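Local coordinates for Ice-binding protein (Flavobacteriaceae bacterium, PDB 5UYT), which probably binds ice crystals and so confers antifreeze activity, through tandem right-handed beta-helix domains of the ice-binding protein family, at residues T17-N23 and N37-F43; L71-P76 and F119-I123. One frame throughout, in Å; residues are numbered along the deposited sequence.

Contact 1. Residues T17-N23 and N37-F43; sequences TAGAVTN and NAASTNF
Residues 17-23 and 37-43 run side by side, 23° apart in end-to-end direction, with CA-CA spacings of 4.7 Å for Val-21 and Ser-40 and 5.0 Å for Thr-22 and Thr-41. Thr-41 hydrogen-bonds through both N and O to the residues flanking Thr-22, as in a parallel pair: Thr-41 N to Val-21 O at 2.9 Å, Thr-41 O to Asn-23 N at 3.1 Å. Upstream the two segments part, and a water between them accepts from Val-21 N (3.0 Å) and donates to Ala-39 O (2.6 Å). Side-chain amides secure both ends. Asn-37 (chi1 p) takes Gly-19 N on OD1 at 2.8 Å; the phi/psi of Gly-19, 141/174, call for glycine, because a CB would jam against Ala-18 O. Asn-42 (phi/psi 69/19) gives ND2 to Asn-23 O at 2.8 Å, while Asn-23 (chi1 t) returns ND2 to Asn-42 O at 3.1 Å and bonds Ser-27 through OD1. Asn-23 CB sits over the face of the Phe-43 ring (chi1 m), 3.5 Å from its centroid, a CH-pi contact; Phe-43 CE2 meets Val-21 CG1 at 3.8 Å. Such stacking of coils is characteristic of a beta-solenoid, here the right-handed beta-helix of the ice-binding protein fold.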
loop_
_atom_site.group_PDB
_atom_site.type_symbol
_atom_site.label_atom_id
_atom_site.label_comp_id
_atom_site.label_asym_id
_atom_site.label_seq_id
_atom_site.Cartn_x
_atom_site.Cartn_y
_atom_site.Cartn_z
ATOM N N THR A 17 -4.996 -2.226 23.255
ATOM C CA THR A 17 -6.143 -2.837 23.901
ATOM C C THR A 17 -7.016 -1.769 24.585
ATOM O O THR A 17 -8.240 -1.912 24.686
ATOM C CB THR A 17 -5.635 -3.926 24.870
ATOM O OG1 THR A 17 -5.127 -5.000 24.068
ATOM C CG2 THR A 17 -6.737 -4.439 25.830
ATOM N N ALA A 18 -6.394 -0.680 25.029
ATOM C CA ALA A 18 -7.140 0.382 25.694
ATOM C C ALA A 18 -6.382 1.700 25.631
ATOM O O ALA A 18 -5.275 1.815 26.158
ATOM C CB ALA A 18 -7.450 0.006 27.138
ATOM N N GLY A 19 -6.981 2.691 24.982
ATOM C CA GLY A 19 -6.413 4.030 24.946
ATOM C C GLY A 19 -6.585 4.698 23.602
ATOM O O GLY A 19 -7.048 4.081 22.648
ATOM N N ALA A 20 -6.208 5.968 23.536
ATOM C CA ALA A 20 -6.303 6.732 22.293
ATOM C C ALA A 20 -5.161 6.402 21.346
ATOM O O ALA A 20 -4.049 6.101 21.779
ATOM C CB ALA A 20 -6.316 8.217 22.591
ATOM N N VAL A 21 -5.457 6.442 20.051
ATOM C CA VAL A 21 -4.460 6.281 19.004
ATOM C C VAL A 21 -4.547 7.527 18.110
ATOM O O VAL A 21 -5.599 7.804 17.510
ATOM C CB VAL A 21 -4.721 4.992 18.205
ATOM C CG1 VAL A 21 -3.749 4.861 17.033
ATOM C CG2 VAL A 21 -4.637 3.783 19.118
ATOM N N THR A 22 -3.454 8.291 18.066
ATOM C CA THR A 22 -3.460 9.612 17.436
ATOM C C THR A 22 -2.302 9.764 16.458
ATOM O O THR A 22 -1.180 9.361 16.764
ATOM C CB THR A 22 -3.330 10.725 18.498
ATOM O OG1 THR A 22 -4.275 10.491 19.557
ATOM C CG2 THR A 22 -3.608 12.108 17.849
ATOM N N ASN A 23 -2.585 10.385 15.314
ATOM C CA ASN A 23 -1.561 10.769 14.335
ATOM C C ASN A 23 -1.426 12.291 14.195
ATOM O O ASN A 23 -2.395 13.044 14.399
ATOM C CB ASN A 23 -1.896 10.182 12.949
ATOM C CG ASN A 23 -0.882 10.591 11.890
ATOM O OD1 ASN A 23 0.283 10.187 11.954
ATOM N ND2 ASN A 23 -1.309 11.419 10.928
ATOM N N ASN A 37 -11.110 0.240 22.633
ATOM C CA ASN A 37 -12.029 1.040 23.443
ATOM C C ASN A 37 -12.221 2.511 23.050
ATOM O O ASN A 37 -12.809 3.276 23.821
ATOM C CB ASN A 37 -11.655 0.946 24.943
ATOM C CG ASN A 37 -10.472 1.832 25.314
ATOM O OD1 ASN A 37 -9.704 2.302 24.444
ATOM N ND2 ASN A 37 -10.318 2.073 26.625
ATOM N N ALA A 38 -11.718 2.904 21.884
ATOM C CA ALA A 38 -11.855 4.280 21.406
ATOM C C ALA A 38 -11.824 4.276 19.884
ATOM O O ALA A 38 -12.035 3.223 19.270
ATOM C CB ALA A 38 -10.755 5.171 21.988
ATOM N N ALA A 39 -11.560 5.436 19.275
ATOM C CA ALA A 39 -11.438 5.554 17.829
ATOM C C ALA A 39 -10.184 6.343 17.523
ATOM O O ALA A 39 -9.935 7.356 18.174
ATOM C CB ALA A 39 -12.652 6.253 17.238
ATOM N N SER A 40 -9.411 5.895 16.528
ATOM C CA SER A 40 -8.164 6.555 16.184
ATOM C C SER A 40 -8.491 7.882 15.521
ATOM O O SER A 40 -9.502 7.986 14.804
ATOM C CB SER A 40 -7.332 5.669 15.241
ATOM O OG SER A 40 -7.231 4.361 15.811
ATOM N N THR A 41 -7.657 8.895 15.743
ATOM C CA THR A 41 -7.919 10.206 15.153
ATOM C C THR A 41 -6.762 10.775 14.351
ATOM O O THR A 41 -5.580 10.529 14.657
ATOM C CB THR A 41 -8.323 11.254 16.196
ATOM O OG1 THR A 41 -7.265 11.380 17.147
ATOM C CG2 THR A 41 -9.609 10.850 16.915
ATOM N N ASN A 42 -7.145 11.528 13.316
ATOM C CA ASN A 42 -6.246 12.352 12.494
ATOM C C ASN A 42 -5.280 11.568 11.622
ATOM O O ASN A 42 -4.270 12.122 11.183
ATOM C CB ASN A 42 -5.493 13.404 13.353
ATOM C CG ASN A 42 -4.952 14.580 12.531
ATOM O OD1 ASN A 42 -5.624 15.107 11.631
ATOM N ND2 ASN A 42 -3.735 14.999 12.836
ATOM N N PHE A 43 -5.563 10.285 11.375
ATOM C CA PHE A 43 -4.824 9.556 10.341
ATOM C C PHE A 43 -5.259 9.977 8.937
ATOM O O PHE A 43 -6.399 10.390 8.752
ATOM C CB PHE A 43 -4.970 8.039 10.521
ATOM C CG PHE A 43 -4.196 7.519 11.696
ATOM C CD1 PHE A 43 -2.922 6.978 11.519
ATOM C CD2 PHE A 43 -4.705 7.633 12.995
ATOM C CE1 PHE A 43 -2.189 6.515 12.593
ATOM C CE2 PHE A 43 -3.953 7.192 14.083
ATOM C CZ PHE A 43 -2.697 6.632 13.880
HETATM O O HOH W 1 -8.063 7.892 19.848
#

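Contact 2. Residues L71-P76 and F119-I123; sequences LNAAIP and FIFKI
This is a helix-end-to-sheet contact: the C-terminal residues of helix 55-73 and the extended segment after it lie against strand 119-123 of the beta-helix. Leu-71 to Ala-73 are helical, and Ala-74, at phi/psi -54/125, is the first residue to leave that conformation, although its N still bonds Leu-71 O at 3.2 Å; Ile-75 and Pro-76 continue extended. The strand presents Ile-120 and Lys-122, whose CA-to-CB bonds point toward the helix end, while Phe-119, Phe-121 and Ile-123 are out of its reach. CA-CA separations of 7.4 Å for Leu-71 and Ile-120 and 7.5 Å for Asn-72 and Lys-122 are too wide for backbone pairing, so the strand's side chains make the contact. Lys-122 (chi1 m, chi2 t, chi3 91°, chi4 t) carries its ammonium to the helix C-terminus, where NZ donates to Asn-72 O at 3.2 Å and Ala-74 O at 2.7 Å. A lysine from the sheet thus meets main-chain carbonyls at the negative end of the helix dipole, joining the helix to the beta-helix wall. Beside Lys-122, Ile-120 (chi1 m, chi2 t) meets Leu-71 CD2 through CG2 at 4.0 Å and Ala-74 CB through CD1 at 4.1 Å. Strand 119-123 lies between parallel strands 93-97 and 146-150, and the helix end touches both: Ala-74 and Pro-76 meet Asn-94 and Phe-96, Leu-71 and Asn-72 meet Phe-147 and Lys-149.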
loop_
_atom_site.group_PDB
_atom_site.type_symbol
_atom_site.label_atom_id
_atom_site.label_comp_id
_atom_site.label_asym_id
_atom_site.label_seq_id
_atom_site.Cartn_x
_atom_site.Cartn_y
_atom_site.Cartn_z
ATOM N N LEU A 71 5.951 -14.159 25.490
ATOM C CA LEU A 71 7.156 -13.326 25.616
ATOM C C LEU A 71 7.689 -13.312 27.073
ATOM O O LEU A 71 8.911 -13.450 27.322
ATOM C CB LEU A 71 6.898 -11.903 25.099
ATOM C CG LEU A 71 6.680 -11.849 23.580
ATOM C CD1 LEU A 71 6.345 -10.441 23.103
ATOM C CD2 LEU A 71 7.916 -12.362 22.864
ATOM N N ASN A 72 6.763 -13.153 28.017
ATOM C CA ASN A 72 7.106 -13.076 29.432
ATOM C C ASN A 72 7.615 -14.420 29.963
ATOM O O ASN A 72 8.447 -14.455 30.859
ATOM C CB ASN A 72 5.922 -12.538 30.243
ATOM C CG ASN A 72 6.353 -11.876 31.547
ATOM O OD1 ASN A 72 7.436 -11.288 31.647
ATOM N ND2 ASN A 72 5.491 -11.953 32.548
ATOM N N ALA A 73 7.157 -15.512 29.353
ATOM C CA ALA A 73 7.604 -16.862 29.706
ATOM C C ALA A 73 8.952 -17.264 29.081
ATOM O O ALA A 73 9.583 -18.214 29.556
ATOM C CB ALA A 73 6.538 -17.882 29.346
ATOM N N ALA A 74 9.383 -16.558 28.033
ATOM C CA ALA A 74 10.648 -16.859 27.339
ATOM C C ALA A 74 11.843 -16.893 28.295
ATOM O O ALA A 74 12.079 -15.942 29.050
ATOM C CB ALA A 74 10.896 -15.870 26.198
ATOM N N ILE A 75 12.575 -18.008 28.282
ATOM C CA ILE A 75 13.722 -18.183 29.172
ATOM C C ILE A 75 14.965 -17.461 28.619
ATOM O O ILE A 75 15.482 -17.828 27.552
ATOM C CB ILE A 75 14.005 -19.678 29.482
ATOM C CG1 ILE A 75 12.692 -20.428 29.772
ATOM C CG2 ILE A 75 14.948 -19.800 30.672
ATOM C CD1 ILE A 75 12.851 -21.890 30.156
ATOM N N PRO A 76 15.449 -16.423 29.344
ATOM C CA PRO A 76 16.583 -15.632 28.857
ATOM C C PRO A 76 17.820 -16.486 28.552
ATOM O O PRO A 76 18.115 -17.442 29.285
ATOM C CB PRO A 76 16.869 -14.664 30.016
ATOM C CG PRO A 76 15.594 -14.607 30.791
ATOM C CD PRO A 76 15.041 -16.002 30.698
ATOM N N PHE A 119 14.740 -13.098 17.976
ATOM C CA PHE A 119 15.384 -12.125 18.857
ATOM C C PHE A 119 14.296 -11.584 19.786
ATOM O O PHE A 119 13.376 -10.936 19.322
ATOM C CB PHE A 119 15.976 -10.981 18.011
ATOM C CG PHE A 119 16.966 -11.439 16.965
ATOM C CD1 PHE A 119 18.339 -11.334 17.193
ATOM C CD2 PHE A 119 16.524 -11.951 15.734
ATOM C CE1 PHE A 119 19.255 -11.754 16.228
ATOM C CE2 PHE A 119 17.443 -12.372 14.764
ATOM C CZ PHE A 119 18.810 -12.267 15.015
ATOM N N ILE A 120 14.357 -11.901 21.074
ATOM C CA ILE A 120 13.371 -11.394 22.041
ATOM C C ILE A 120 14.112 -10.548 23.090
ATOM O O ILE A 120 15.117 -10.989 23.668
ATOM C CB ILE A 120 12.579 -12.549 22.743
ATOM C CG1 ILE A 120 11.682 -13.298 21.745
ATOM C CG2 ILE A 120 11.774 -12.029 23.942
ATOM C CD1 ILE A 120 11.189 -14.653 22.248
ATOM N N PHE A 121 13.631 -9.327 23.300
ATOM C CA PHE A 121 14.211 -8.432 24.286
ATOM C C PHE A 121 13.220 -8.231 25.417
ATOM O O PHE A 121 12.091 -7.781 25.197
ATOM C CB PHE A 121 14.589 -7.107 23.637
ATOM C CG PHE A 121 15.647 -7.258 22.593
ATOM C CD1 PHE A 121 16.986 -7.217 22.951
ATOM C CD2 PHE A 121 15.310 -7.455 21.250
ATOM C CE1 PHE A 121 17.981 -7.360 21.988
ATOM C CE2 PHE A 121 16.298 -7.602 20.279
ATOM C CZ PHE A 121 17.642 -7.563 20.660
ATOM N N LYS A 122 13.635 -8.636 26.610
ATOM C CA LYS A 122 12.830 -8.478 27.814
ATOM C C LYS A 122 13.303 -7.230 28.550
ATOM O O LYS A 122 14.333 -7.243 29.233
ATOM C CB LYS A 122 12.928 -9.731 28.680
ATOM C CG LYS A 122 12.405 -10.958 27.952
ATOM C CD LYS A 122 12.547 -12.226 28.770
ATOM C CE LYS A 122 11.318 -12.509 29.624
ATOM N NZ LYS A 122 11.548 -13.736 30.441
ATOM N N ILE A 123 12.558 -6.140 28.379
ATOM C CA ILE A 123 12.950 -4.856 28.967
ATOM C C ILE A 123 12.124 -4.566 30.226
ATOM O O ILE A 123 10.939 -4.245 30.125
ATOM C CB ILE A 123 12.795 -3.680 27.963
ATOM C CG1 ILE A 123 13.439 -3.962 26.565
ATOM C CG2 ILE A 123 13.268 -2.373 28.595
ATOM C CD1 ILE A 123 14.898 -4.407 26.605
#

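Overall arrangement
From the N terminus, the chain first closes contact 1, where residues 37-43 return beside 17-23 after strands 28-30 and 32-35, one coil of the solenoid later. It then passes strand 50-52 and runs along helix 55-73, whose far end opens contact 2. This second loop is longer: strands from 78-79 to 106-110 intervene before 119-123 meets 71-76. The two loops follow in series, neither nested nor crossed, with centres 28 Å apart and nearest atoms about 13 Å apart. Contact 1 joins neighbouring coils, whereas contact 2 ties the helix to the beta-helix; Thr-17, touching Ala-61 and Leu-64, brings that same helix to contact 1.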